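Maltose/maltodextrin-binding protein (Thermus thermophilus, PDB 2GH9) binds maltotriose and, as a periplasmic binding protein, probably delivers such maltodextrins to a membrane transporter. Local coordinates at residues Glu15-Gln20 with Val284-Thr289; Met70-Val75 with Phe99-Arg104; Glu126-Trp131 with Leu135-Lys140; Ala168-Ala173 with Gly263-Val268; Ser353-Arg358 with Lys364-Asp369. All blocks are in the same frame, centred on the assembly; numbering follows the deposited sequence.

Interaction 1: Glu15-Gln20 with Val284-Thr289; sequences EWLKEQ and VNFAKT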
# COMPACT_ATOMS: atom_id res chain seq x y z
N GLU A 15 9.50 -6.95 14.65
CA GLU A 15 10.09 -7.99 15.50
C GLU A 15 10.52 -9.21 14.67
O GLU A 15 11.60 -9.75 14.89
CB GLU A 15 9.16 -8.36 16.66
CG GLU A 15 9.94 -8.68 17.95
CD GLU A 15 10.69 -7.46 18.54
OE1 GLU A 15 10.03 -6.47 18.91
OE2 GLU A 15 11.94 -7.49 18.66
N TRP A 16 9.70 -9.62 13.70
CA TRP A 16 10.10 -10.65 12.73
C TRP A 16 11.41 -10.30 12.00
O TRP A 16 12.33 -11.12 11.91
CB TRP A 16 8.97 -10.87 11.71
CG TRP A 16 9.30 -11.73 10.49
CD1 TRP A 16 9.10 -13.06 10.35
CD2 TRP A 16 9.81 -11.27 9.23
NE1 TRP A 16 9.45 -13.47 9.10
CE2 TRP A 16 9.90 -12.40 8.39
CE3 TRP A 16 10.21 -10.03 8.74
CZ2 TRP A 16 10.38 -12.32 7.09
CZ3 TRP A 16 10.67 -9.95 7.44
CH2 TRP A 16 10.75 -11.09 6.63
N LEU A 17 11.49 -9.07 11.49
CA LEU A 17 12.68 -8.63 10.76
C LEU A 17 13.94 -8.65 11.65
O LEU A 17 15.03 -9.05 11.19
CB LEU A 17 12.46 -7.23 10.15
CG LEU A 17 13.65 -6.69 9.34
CD1 LEU A 17 14.18 -7.76 8.39
CD2 LEU A 17 13.32 -5.39 8.59
N LYS A 18 13.79 -8.21 12.90
CA LYS A 18 14.90 -8.21 13.86
C LYS A 18 15.38 -9.64 14.15
O LYS A 18 16.59 -9.87 14.23
CB LYS A 18 14.51 -7.49 15.18
CG LYS A 18 14.40 -5.98 15.05
CD LYS A 18 14.47 -5.30 16.44
CE LYS A 18 14.41 -3.80 16.36
NZ LYS A 18 15.55 -3.23 15.56
N GLU A 19 14.43 -10.56 14.29
CA GLU A 19 14.73 -11.98 14.50
C GLU A 19 15.47 -12.58 13.32
O GLU A 19 16.46 -13.30 13.52
CB GLU A 19 13.45 -12.81 14.73
CG GLU A 19 13.75 -14.32 14.93
CD GLU A 19 12.54 -15.21 14.90
OE1 GLU A 19 11.39 -14.71 14.91
OE2 GLU A 19 12.74 -16.46 14.87
N GLN A 20 14.99 -12.31 12.10
CA GLN A 20 15.67 -12.82 10.91
C GLN A 20 17.10 -12.26 10.81
O GLN A 20 18.00 -12.94 10.31
CB GLN A 20 14.88 -12.52 9.63
CG GLN A 20 13.41 -12.97 9.61
CD GLN A 20 13.11 -14.18 10.51
OE1 GLN A 20 12.25 -14.11 11.41
NE2 GLN A 20 13.81 -15.27 10.28
N VAL A 284 22.57 -9.53 -0.54
CA VAL A 284 21.75 -10.41 -1.37
C VAL A 284 21.38 -11.72 -0.66
O VAL A 284 20.22 -12.14 -0.68
CB VAL A 284 22.41 -10.71 -2.75
CG1 VAL A 284 21.62 -11.76 -3.52
CG2 VAL A 284 22.54 -9.44 -3.57
N ASN A 285 22.36 -12.36 -0.01
CA ASN A 285 22.09 -13.60 0.70
C ASN A 285 21.06 -13.36 1.79
O ASN A 285 20.15 -14.15 1.95
CB ASN A 285 23.37 -14.20 1.31
CG ASN A 285 24.22 -14.95 0.31
OD1 ASN A 285 23.72 -15.46 -0.70
ND2 ASN A 285 25.51 -15.04 0.58
N PHE A 286 21.19 -12.25 2.51
CA PHE A 286 20.26 -11.97 3.60
C PHE A 286 18.85 -11.72 3.06
O PHE A 286 17.87 -12.24 3.59
CB PHE A 286 20.71 -10.78 4.43
CG PHE A 286 19.73 -10.39 5.49
CD1 PHE A 286 19.31 -11.31 6.45
CD2 PHE A 286 19.23 -9.10 5.55
CE1 PHE A 286 18.39 -10.96 7.45
CE2 PHE A 286 18.31 -8.73 6.56
CZ PHE A 286 17.89 -9.67 7.49
N ALA A 287 18.76 -10.94 1.98
CA ALA A 287 17.48 -10.71 1.31
C ALA A 287 16.79 -12.03 0.92
O ALA A 287 15.58 -12.18 1.09
CB ALA A 287 17.67 -9.82 0.08
N LYS A 288 17.58 -12.98 0.41
CA LYS A 288 17.03 -14.25 -0.04
C LYS A 288 16.49 -15.05 1.15
O LYS A 288 15.48 -15.71 1.00
CB LYS A 288 18.04 -15.04 -0.89
CG LYS A 288 18.35 -14.37 -2.24
CD LYS A 288 19.60 -14.89 -2.93
CE LYS A 288 19.42 -16.31 -3.42
NZ LYS A 288 20.50 -16.70 -4.41
N THR A 289 17.11 -14.93 2.32
CA THR A 289 16.59 -15.62 3.53
C THR A 289 15.19 -15.14 3.91
O THR A 289 14.41 -15.91 4.44
CB THR A 289 17.53 -15.49 4.78
OG1 THR A 289 17.58 -14.12 5.25
CG2 THR A 289 18.94 -16.03 4.48
O HOH W 1 17.86 -14.90 8.37
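With chi1 near 175°, F286 carries its ring away from helix 280-290 and into the gap before helix 11-26, while L17 replies with its own CG anti to the backbone nitrogen (chi1 -179°). The two side chains meet at their ends: CD1 of L17 lies 4.3 Å from CZ of F286, approaching the ring obliquely. A second meeting uses backbone rather than side chain, because the carbonyl oxygen O of Q20 sits at the edge of the F286 ring, near its plane, 3.5 Å from CE1. Strand 3-7, helix 11-26 and the parallel strand 32-36 make a beta-alpha-beta crossover, and both L17 and F286 rest on V5 of its first strand. F24, from further along helix 11-26, also meets the F286 ring. Where the two backbones come nearest, at Q20 and T289, a water joins them, donating to Q20 O at 2.8 Å and to T289 OG1 at 3.2 Å. The hydroxyl OG1 of T289 in turn donates to F286 O, one turn back, in the carbonyl plane and on a lone pair. On the first helix, CG of Q20 lies 3.8 Å above the plane of the W16 ring, over its centre, and W16 itself reaches L290 and F299.

Interaction 2: Met70-Val75 with Phe99-Arg104; sequences MAQAGV and FTFGGR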
# COMPACT_ATOMS: atom_id res chain seq x y z
N MET A 70 13.31 4.72 -8.85
CA MET A 70 14.54 4.25 -8.23
C MET A 70 15.51 3.63 -9.25
O MET A 70 16.72 3.89 -9.19
CB MET A 70 14.23 3.25 -7.10
CG MET A 70 13.58 3.90 -5.89
SD MET A 70 13.34 2.73 -4.54
CE MET A 70 14.54 3.27 -3.35
N ALA A 71 14.97 2.81 -10.15
CA ALA A 71 15.74 2.17 -11.20
C ALA A 71 16.39 3.21 -12.13
O ALA A 71 17.59 3.10 -12.46
CB ALA A 71 14.85 1.18 -11.99
N GLN A 72 15.63 4.23 -12.51
CA GLN A 72 16.20 5.37 -13.25
C GLN A 72 17.27 6.14 -12.50
O GLN A 72 18.15 6.71 -13.14
CB GLN A 72 15.10 6.36 -13.65
CG GLN A 72 14.28 5.90 -14.81
CD GLN A 72 13.58 7.05 -15.51
OE1 GLN A 72 13.26 8.07 -14.87
NE2 GLN A 72 13.35 6.90 -16.81
N ALA A 73 17.20 6.20 -11.17
CA ALA A 73 18.24 6.83 -10.37
C ALA A 73 19.46 5.93 -10.24
O ALA A 73 20.45 6.29 -9.60
CB ALA A 73 17.72 7.21 -8.98
N GLY A 74 19.38 4.74 -10.82
CA GLY A 74 20.49 3.80 -10.83
C GLY A 74 20.74 3.15 -9.49
O GLY A 74 21.77 2.49 -9.32
N VAL A 75 19.81 3.28 -8.54
CA VAL A 75 20.12 2.93 -7.15
C VAL A 75 19.76 1.51 -6.76
O VAL A 75 20.10 1.09 -5.65
CB VAL A 75 19.48 3.93 -6.13
CG1 VAL A 75 20.08 5.32 -6.35
CG2 VAL A 75 17.93 3.92 -6.20
N PHE A 99 7.84 -5.70 -9.93
CA PHE A 99 9.25 -5.42 -9.67
C PHE A 99 10.15 -5.54 -10.88
O PHE A 99 11.38 -5.53 -10.74
CB PHE A 99 9.75 -6.27 -8.50
CG PHE A 99 9.53 -5.61 -7.19
CD1 PHE A 99 10.51 -4.81 -6.63
CD2 PHE A 99 8.30 -5.70 -6.54
CE1 PHE A 99 10.28 -4.15 -5.44
CE2 PHE A 99 8.06 -5.04 -5.35
CZ PHE A 99 9.04 -4.27 -4.80
N THR A 100 9.54 -5.63 -12.07
CA THR A 100 10.26 -5.65 -13.34
C THR A 100 10.22 -4.26 -13.99
O THR A 100 9.15 -3.64 -14.13
CB THR A 100 9.70 -6.73 -14.27
OG1 THR A 100 9.89 -8.01 -13.66
CG2 THR A 100 10.39 -6.72 -15.66
N PHE A 101 11.40 -3.76 -14.33
CA PHE A 101 11.57 -2.48 -15.00
C PHE A 101 12.77 -2.53 -15.97
O PHE A 101 13.85 -3.02 -15.62
CB PHE A 101 11.76 -1.36 -13.98
CG PHE A 101 11.59 0.01 -14.57
CD1 PHE A 101 10.32 0.47 -14.92
CD2 PHE A 101 12.69 0.83 -14.81
CE1 PHE A 101 10.15 1.72 -15.47
CE2 PHE A 101 12.54 2.08 -15.36
CZ PHE A 101 11.27 2.54 -15.69
N GLY A 102 12.57 -2.01 -17.17
CA GLY A 102 13.60 -2.10 -18.21
C GLY A 102 13.86 -3.54 -18.63
O GLY A 102 14.97 -3.89 -19.03
N GLY A 103 12.83 -4.38 -18.52
CA GLY A 103 12.97 -5.82 -18.78
C GLY A 103 13.75 -6.62 -17.74
O GLY A 103 14.06 -7.79 -17.96
N ARG A 104 14.05 -6.00 -16.60
CA ARG A 104 14.81 -6.67 -15.56
C ARG A 104 14.08 -6.69 -14.23
O ARG A 104 13.33 -5.76 -13.90
CB ARG A 104 16.13 -5.96 -15.36
CG ARG A 104 16.97 -5.90 -16.63
CD ARG A 104 18.36 -5.51 -16.29
NE ARG A 104 19.06 -5.01 -17.47
CZ ARG A 104 20.36 -4.71 -17.48
NH1 ARG A 104 21.10 -4.86 -16.38
NH2 ARG A 104 20.90 -4.24 -18.61
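A71 presses its methyl against the ring of F101, with CB 3.6 Å from CD2 and 4.2 Å from CE2 of the same ring. The aromatic gets there through its first torsion: at chi1 -165° CG stands opposite the backbone nitrogen and close to the carbonyl carbon, which sends the ring out from the strand toward the helix. A71 approaches obliquely, and so does Q72, whose CG lies 4.2 Å from F101 CE2. Its first torsion (chi1 -76°) sets CG beside the ring, and the aliphatic part of the side chain does the touching. F101 stands at a turn and A71 at a helix end. F101 opens a type I' turn, the tight link of the hairpin between strands 100-101 and 104-113; F101 N bonds to R104 O at 2.8 Å and R104 N returns to F101 O at 3.1 Å, while G102 and G103 take the positive phi values of the turn. On the other side, helix 67-72 ends in a Schellman motif, with V75 N reaching M70 O at 3.2 Å and G74 N reaching A71 O at 2.9 Å. V67, one turn before A71, also touches F101, as do M106 of the hairpin and P339, which meets Q72 as well.

Interaction 3: Glu126-Trp131 with Leu135-Lys140; sequences EPPRTW and LALAQK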
# COMPACT_ATOMS: atom_id res chain seq x y z
N GLU A 126 -21.37 -8.78 11.31
CA GLU A 126 -21.28 -9.15 9.90
C GLU A 126 -21.10 -7.91 9.02
O GLU A 126 -21.64 -6.86 9.32
CB GLU A 126 -22.53 -9.92 9.47
CG GLU A 126 -22.78 -11.14 10.31
CD GLU A 126 -22.96 -12.40 9.51
OE1 GLU A 126 -23.41 -12.34 8.34
OE2 GLU A 126 -22.64 -13.48 10.08
N PRO A 127 -20.35 -8.05 7.90
CA PRO A 127 -20.02 -6.85 7.12
C PRO A 127 -21.29 -6.24 6.50
O PRO A 127 -22.21 -6.97 6.14
CB PRO A 127 -19.07 -7.38 6.04
CG PRO A 127 -19.39 -8.83 5.91
CD PRO A 127 -19.80 -9.28 7.30
N PRO A 128 -21.37 -4.90 6.44
CA PRO A 128 -22.51 -4.28 5.77
C PRO A 128 -22.58 -4.69 4.29
O PRO A 128 -21.56 -4.68 3.60
CB PRO A 128 -22.21 -2.78 5.88
CG PRO A 128 -21.19 -2.66 6.98
CD PRO A 128 -20.40 -3.92 6.95
N ARG A 129 -23.78 -5.06 3.83
CA ARG A 129 -23.95 -5.64 2.49
C ARG A 129 -24.00 -4.60 1.37
O ARG A 129 -23.75 -4.92 0.21
CB ARG A 129 -25.23 -6.44 2.46
CG ARG A 129 -25.24 -7.64 3.39
CD ARG A 129 -26.62 -8.27 3.43
NE ARG A 129 -27.54 -7.59 4.35
CZ ARG A 129 -28.75 -8.05 4.65
NH1 ARG A 129 -29.19 -9.19 4.11
NH2 ARG A 129 -29.54 -7.39 5.49
N THR A 130 -24.37 -3.36 1.72
CA THR A 130 -24.53 -2.29 0.75
C THR A 130 -24.02 -0.98 1.34
O THR A 130 -23.77 -0.87 2.54
CB THR A 130 -26.05 -2.09 0.37
OG1 THR A 130 -26.78 -1.70 1.55
CG2 THR A 130 -26.65 -3.34 -0.21
N TRP A 131 -23.91 0.03 0.48
CA TRP A 131 -23.60 1.37 0.91
C TRP A 131 -24.58 1.87 1.96
O TRP A 131 -24.19 2.50 2.93
CB TRP A 131 -23.61 2.34 -0.27
CG TRP A 131 -23.63 3.76 0.21
CD1 TRP A 131 -24.71 4.59 0.26
CD2 TRP A 131 -22.54 4.47 0.82
NE1 TRP A 131 -24.35 5.78 0.83
CE2 TRP A 131 -23.03 5.73 1.18
CE3 TRP A 131 -21.19 4.15 1.09
CZ2 TRP A 131 -22.23 6.70 1.78
CZ3 TRP A 131 -20.39 5.11 1.68
CH2 TRP A 131 -20.92 6.37 2.02
N LEU A 135 -23.69 3.02 5.65
CA LEU A 135 -23.94 4.39 6.02
C LEU A 135 -24.76 4.48 7.30
O LEU A 135 -24.38 5.19 8.23
CB LEU A 135 -24.63 5.16 4.89
CG LEU A 135 -24.92 6.64 5.15
CD1 LEU A 135 -23.65 7.40 5.60
CD2 LEU A 135 -25.55 7.27 3.90
N ALA A 136 -25.86 3.73 7.34
CA ALA A 136 -26.75 3.73 8.51
C ALA A 136 -26.04 3.26 9.78
O ALA A 136 -26.17 3.87 10.84
CB ALA A 136 -27.97 2.85 8.23
N LEU A 137 -25.27 2.18 9.65
CA LEU A 137 -24.46 1.64 10.73
C LEU A 137 -23.38 2.62 11.22
O LEU A 137 -23.24 2.84 12.42
CB LEU A 137 -23.80 0.34 10.28
CG LEU A 137 -22.96 -0.47 11.26
CD1 LEU A 137 -23.80 -0.90 12.47
CD2 LEU A 137 -22.36 -1.70 10.54
N ALA A 138 -22.61 3.19 10.28
CA ALA A 138 -21.50 4.07 10.63
C ALA A 138 -22.00 5.31 11.38
O ALA A 138 -21.37 5.75 12.34
CB ALA A 138 -20.72 4.49 9.37
N GLN A 139 -23.12 5.87 10.93
CA GLN A 139 -23.70 7.05 11.58
C GLN A 139 -24.23 6.69 12.97
O GLN A 139 -24.05 7.47 13.92
CB GLN A 139 -24.81 7.66 10.71
CG GLN A 139 -24.27 8.50 9.53
CD GLN A 139 -25.34 8.88 8.53
OE1 GLN A 139 -26.37 8.23 8.44
NE2 GLN A 139 -25.07 9.91 7.74
N LYS A 140 -24.87 5.53 13.07
CA LYS A 140 -25.40 5.01 14.33
C LYS A 140 -24.32 4.84 15.40
O LYS A 140 -24.53 5.18 16.57
CB LYS A 140 -26.08 3.65 14.12
CG LYS A 140 -26.65 3.04 15.41
CD LYS A 140 -27.23 1.66 15.19
CE LYS A 140 -27.50 0.95 16.53
NZ LYS A 140 -26.23 0.55 17.29
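L135 lies over one face of the W131 indole, its CB 4.0 Å from the ring plane and displaced toward the rim. The two side chains cross obliquely, and it is the CD2 branch of L135 that reaches along the ring, 3.6 Å from NE1 of W131. Both keep CG anti to the backbone nitrogen (chi1 166° in W131, -178° in L135), one helical turn apart, and L135 N donates to W131 O at 2.8 Å, closing the first turn of the helix. P128 and L137 form a second, separate touch: they meet at about a right angle, CG of the proline ring against CD2 of the leucine at 3.9 Å. Between these points T130 occupies the N-cap, its OG1 accepting from N of E133. The loop thus packs on the helix it introduces. Helix 131-141 and this loop lie against the four-stranded sheet, P128 on L117 of strand 116-120 and both P128 and L137 on M229 of strand 227-232, while W131 turns toward F198 of helix 189-204.

Interaction 4: Ala168-Ala173 with Gly263-Val268; sequences AENVFA and GPFLGV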
# COMPACT_ATOMS: atom_id res chain seq x y z
N ALA A 168 -12.22 5.53 -13.11
CA ALA A 168 -10.79 5.45 -13.43
C ALA A 168 -10.32 4.00 -13.34
O ALA A 168 -10.32 3.43 -12.27
CB ALA A 168 -9.96 6.34 -12.45
N GLU A 169 -9.94 3.40 -14.47
CA GLU A 169 -9.39 2.03 -14.47
C GLU A 169 -8.10 1.97 -13.63
O GLU A 169 -7.91 1.08 -12.81
CB GLU A 169 -9.10 1.59 -15.91
CG GLU A 169 -8.42 0.23 -16.08
CD GLU A 169 -9.13 -0.91 -15.34
OE1 GLU A 169 -10.38 -0.93 -15.26
OE2 GLU A 169 -8.41 -1.81 -14.85
N ASN A 170 -7.24 2.94 -13.86
CA ASN A 170 -6.04 3.10 -13.08
C ASN A 170 -5.69 4.58 -13.15
O ASN A 170 -6.58 5.40 -13.45
CB ASN A 170 -4.93 2.18 -13.61
CG ASN A 170 -3.88 1.84 -12.54
OD1 ASN A 170 -3.44 2.72 -11.80
ND2 ASN A 170 -3.48 0.57 -12.46
N VAL A 171 -4.44 4.93 -12.84
CA VAL A 171 -3.99 6.31 -12.85
C VAL A 171 -3.88 6.81 -14.28
O VAL A 171 -4.30 7.93 -14.58
CB VAL A 171 -2.63 6.47 -12.12
CG1 VAL A 171 -2.10 7.90 -12.29
CG2 VAL A 171 -2.77 6.14 -10.64
N PHE A 172 -3.32 5.98 -15.15
CA PHE A 172 -3.03 6.34 -16.54
C PHE A 172 -3.72 5.37 -17.50
O PHE A 172 -3.85 4.19 -17.20
CB PHE A 172 -1.53 6.22 -16.80
CG PHE A 172 -0.66 7.07 -15.91
CD1 PHE A 172 -0.65 8.44 -16.04
CD2 PHE A 172 0.20 6.48 -15.01
CE1 PHE A 172 0.20 9.23 -15.24
CE2 PHE A 172 1.04 7.24 -14.23
CZ PHE A 172 1.05 8.61 -14.34
N ALA A 173 -4.13 5.88 -18.66
CA ALA A 173 -4.65 5.05 -19.75
C ALA A 173 -3.54 4.15 -20.31
O ALA A 173 -2.37 4.54 -20.33
CB ALA A 173 -5.23 5.94 -20.85
N GLY A 263 -12.80 -0.60 -6.09
CA GLY A 263 -11.63 -1.47 -6.23
C GLY A 263 -10.36 -0.71 -5.86
O GLY A 263 -10.08 0.34 -6.44
N PRO A 264 -9.58 -1.25 -4.92
CA PRO A 264 -8.37 -0.55 -4.45
C PRO A 264 -7.14 -0.80 -5.33
O PRO A 264 -7.15 -1.70 -6.15
CB PRO A 264 -8.14 -1.20 -3.07
CG PRO A 264 -8.57 -2.65 -3.31
CD PRO A 264 -9.76 -2.55 -4.24
N PHE A 265 -6.08 -0.01 -5.11
CA PHE A 265 -4.75 -0.37 -5.59
C PHE A 265 -4.27 -1.68 -4.96
O PHE A 265 -4.50 -1.93 -3.78
CB PHE A 265 -3.70 0.70 -5.24
CG PHE A 265 -3.70 1.92 -6.13
CD1 PHE A 265 -3.64 1.80 -7.51
CD2 PHE A 265 -3.67 3.20 -5.57
CE1 PHE A 265 -3.57 2.93 -8.33
CE2 PHE A 265 -3.59 4.34 -6.38
CZ PHE A 265 -3.55 4.19 -7.77
N LEU A 266 -3.61 -2.50 -5.76
CA LEU A 266 -2.82 -3.62 -5.28
C LEU A 266 -1.40 -3.11 -5.22
O LEU A 266 -0.92 -2.41 -6.13
CB LEU A 266 -2.96 -4.85 -6.20
CG LEU A 266 -4.42 -5.27 -6.45
CD1 LEU A 266 -4.55 -6.33 -7.54
CD2 LEU A 266 -5.09 -5.75 -5.16
N GLY A 267 -0.75 -3.38 -4.10
CA GLY A 267 0.61 -2.98 -3.89
C GLY A 267 1.40 -4.23 -3.66
O GLY A 267 0.93 -5.15 -3.01
N VAL A 268 2.62 -4.27 -4.20
CA VAL A 268 3.55 -5.34 -3.91
C VAL A 268 4.73 -4.75 -3.17
O VAL A 268 5.36 -3.79 -3.64
CB VAL A 268 4.01 -6.06 -5.19
CG1 VAL A 268 4.92 -7.20 -4.83
CG2 VAL A 268 2.81 -6.56 -5.98
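F265 reaches V171 and N170 with the far rim of its ring. From CB the chain leaves with CG anti to the carbonyl carbon (chi1 -79°); CB is the stalk, and CG with the delta carbons forms the near part of the ring, so within this contact the touching starts at CE1. There the first partner appears, OD1 of N170 at 3.5 Å; the oxygen lies in the ring plane, at the edge, and the amide is turned 46° from the ring. CE1 also comes within 4.0 Å of V171 CG2. The tip, CZ, meets that same methyl at 3.6 Å, again at the edge of the ring, in its plane. Residue 265 begins strand 265-273, which pairs antiparallel with 58-63 and 104-113 in the larger sheet; its start, which probably passes between the two lobes of the periplasmic binding protein fold, as in related binding proteins, would be a hinge segment, and the F265 side chain stands about 7 Å from a bound glucose unit. The ring is also stacked with that of F160, and W348 touches both F265 and V171. N170 is held by its own bonds: its OD1 accepts from V171 N at 2.6 Å, in the carbonyl plane and on a lone pair but with the donor well off the carbonyl axis, at 103°, while ND2 reaches P334 O. The other valine methyl, CG1, lies 3.6 Å above the plane of the F172 ring, over its centre.

Interaction 5: Ser353-Arg358 with Lys364-Asp369; sequences SLAIQR and KKIVED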
# COMPACT_ATOMS: atom_id res chain seq x y z
N SER A 353 -7.07 17.07 -0.20
CA SER A 353 -7.00 17.93 0.97
C SER A 353 -7.71 19.29 0.74
O SER A 353 -8.39 19.77 1.63
CB SER A 353 -5.54 18.13 1.40
OG SER A 353 -5.05 16.95 2.00
N LEU A 354 -7.55 19.87 -0.44
CA LEU A 354 -8.26 21.11 -0.81
C LEU A 354 -9.78 20.91 -0.87
O LEU A 354 -10.56 21.76 -0.41
CB LEU A 354 -7.81 21.62 -2.18
CG LEU A 354 -6.80 22.76 -2.29
CD1 LEU A 354 -5.54 22.47 -1.52
CD2 LEU A 354 -6.51 23.02 -3.76
N ALA A 355 -10.19 19.79 -1.46
CA ALA A 355 -11.61 19.47 -1.57
C ALA A 355 -12.27 19.39 -0.19
O ALA A 355 -13.32 20.00 0.03
CB ALA A 355 -11.81 18.16 -2.36
N ILE A 356 -11.63 18.69 0.74
CA ILE A 356 -12.21 18.41 2.06
C ILE A 356 -11.98 19.51 3.10
O ILE A 356 -12.50 19.43 4.20
CB ILE A 356 -11.73 17.02 2.63
CG1 ILE A 356 -10.24 17.03 3.02
CG2 ILE A 356 -12.02 15.93 1.61
CD1 ILE A 356 -9.70 15.72 3.61
N GLN A 357 -11.20 20.52 2.75
CA GLN A 357 -10.89 21.60 3.67
C GLN A 357 -12.13 22.47 3.93
O GLN A 357 -12.37 22.86 5.08
CB GLN A 357 -9.72 22.42 3.12
CG GLN A 357 -9.63 23.87 3.56
CD GLN A 357 -8.52 24.59 2.82
OE1 GLN A 357 -8.78 25.38 1.89
NE2 GLN A 357 -7.27 24.29 3.18
N ARG A 358 -12.90 22.75 2.88
CA ARG A 358 -14.12 23.55 3.01
C ARG A 358 -15.28 22.99 2.16
O ARG A 358 -15.05 22.43 1.08
CB ARG A 358 -13.84 25.01 2.64
CG ARG A 358 -13.54 25.24 1.16
CD ARG A 358 -12.93 26.63 0.91
NE ARG A 358 -13.93 27.69 1.07
CZ ARG A 358 -14.68 28.20 0.09
NH1 ARG A 358 -14.56 27.77 -1.17
NH2 ARG A 358 -15.56 29.16 0.37
N LYS A 364 -14.58 21.14 -9.47
CA LYS A 364 -14.27 21.28 -10.90
C LYS A 364 -12.89 21.91 -11.16
O LYS A 364 -12.12 21.40 -11.98
CB LYS A 364 -15.36 22.14 -11.57
CG LYS A 364 -15.31 22.20 -13.10
CD LYS A 364 -16.44 21.39 -13.76
CE LYS A 364 -16.90 22.01 -15.06
NZ LYS A 364 -15.77 22.28 -16.00
N LYS A 365 -12.59 23.00 -10.48
CA LYS A 365 -11.31 23.72 -10.68
C LYS A 365 -10.14 23.02 -10.00
O LYS A 365 -9.03 22.97 -10.55
CB LYS A 365 -11.40 25.16 -10.18
CG LYS A 365 -12.24 26.08 -11.07
CD LYS A 365 -12.20 27.54 -10.58
CE LYS A 365 -13.09 28.44 -11.46
NZ LYS A 365 -13.34 29.80 -10.84
N ILE A 366 -10.39 22.50 -8.80
CA ILE A 366 -9.40 21.69 -8.06
C ILE A 366 -8.89 20.56 -8.95
O ILE A 366 -7.68 20.39 -9.11
CB ILE A 366 -9.98 21.14 -6.72
CG1 ILE A 366 -10.15 22.28 -5.71
CG2 ILE A 366 -9.06 20.04 -6.14
CD1 ILE A 366 -10.82 21.91 -4.42
N VAL A 367 -9.82 19.82 -9.56
CA VAL A 367 -9.44 18.73 -10.47
C VAL A 367 -8.69 19.26 -11.70
O VAL A 367 -7.72 18.63 -12.16
CB VAL A 367 -10.67 17.90 -10.90
CG1 VAL A 367 -10.28 16.85 -11.94
CG2 VAL A 367 -11.33 17.23 -9.68
N GLU A 368 -9.14 20.39 -12.24
CA GLU A 368 -8.45 21.01 -13.39
C GLU A 368 -7.00 21.36 -13.06
O GLU A 368 -6.08 21.02 -13.82
CB GLU A 368 -9.21 22.27 -13.88
CG GLU A 368 -10.44 21.95 -14.74
CD GLU A 368 -11.27 23.20 -15.14
OE1 GLU A 368 -11.05 24.31 -14.61
OE2 GLU A 368 -12.17 23.02 -16.00
N ASP A 369 -6.80 22.02 -11.92
CA ASP A 369 -5.49 22.41 -11.43
C ASP A 369 -4.60 21.20 -11.11
O ASP A 369 -3.40 21.20 -11.42
CB ASP A 369 -5.62 23.29 -10.18
CG ASP A 369 -6.33 24.65 -10.46
OD1 ASP A 369 -6.52 25.04 -11.64
OD2 ASP A 369 -6.71 25.31 -9.46
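I366 meets L354 and A355 between two successive helices, 341-357 and 363-378, which a short loop folds into a helical hairpin at the C-terminal end of the chain. The apolar contact rests on the delta methyl of I366. Its CG1 stands anti to the carbonyl carbon, and with chi2 near 175° the side chain is extended, carrying CD1 straight across to the first helix. There CD1 comes 3.8 Å from CB of L354 and 4.4 Å from CB of A355, so it settles against two consecutive residues. It also touches the main chain, at 3.7 Å from A355 N. One carbon nearer the backbone, CG1 of I366 lies 4.2 Å from CD2 of L354. L196 of helix 189-204 touches I366 as well, so a third helix joins the hairpin.

Hydrogen bonds tie the link between the helices to both of them. S361 OG bonds to A355 O on the first helix, and OD1 of N362 receives N of K365 at the start of the second. Separately, I356 O takes a bond from R203 NH1 of helix 189-204. Within the second helix D369 N donates to K365 O at 2.8 Å. The ionic part is slight: one turn apart on that helix, K364 NZ and E368 OE2 form a long salt bridge of 3.7 Å.

From the N terminus, helix 11-26 opens the widest loop, which interaction 1 closes 264 residues later at helix 280-290, beside the strands of the larger sheet. Interactions 2, 3 and 4 all nest within it and follow one another in series without crossing. Interaction 2 joins helix 67-72 to the hairpin at 100-101; interaction 3 closes a very short loop at the smaller sheet; interaction 4 brings 168-173 to the start of strand 265-273. Interactions 2 and 4 reach the same sheet and touch directly, F99 CE2 lying 3.4 Å from V268 O. Interaction 5 comes after the large loop has closed, pairing the last two helices, with its centre about 43 Å from that of interaction 1.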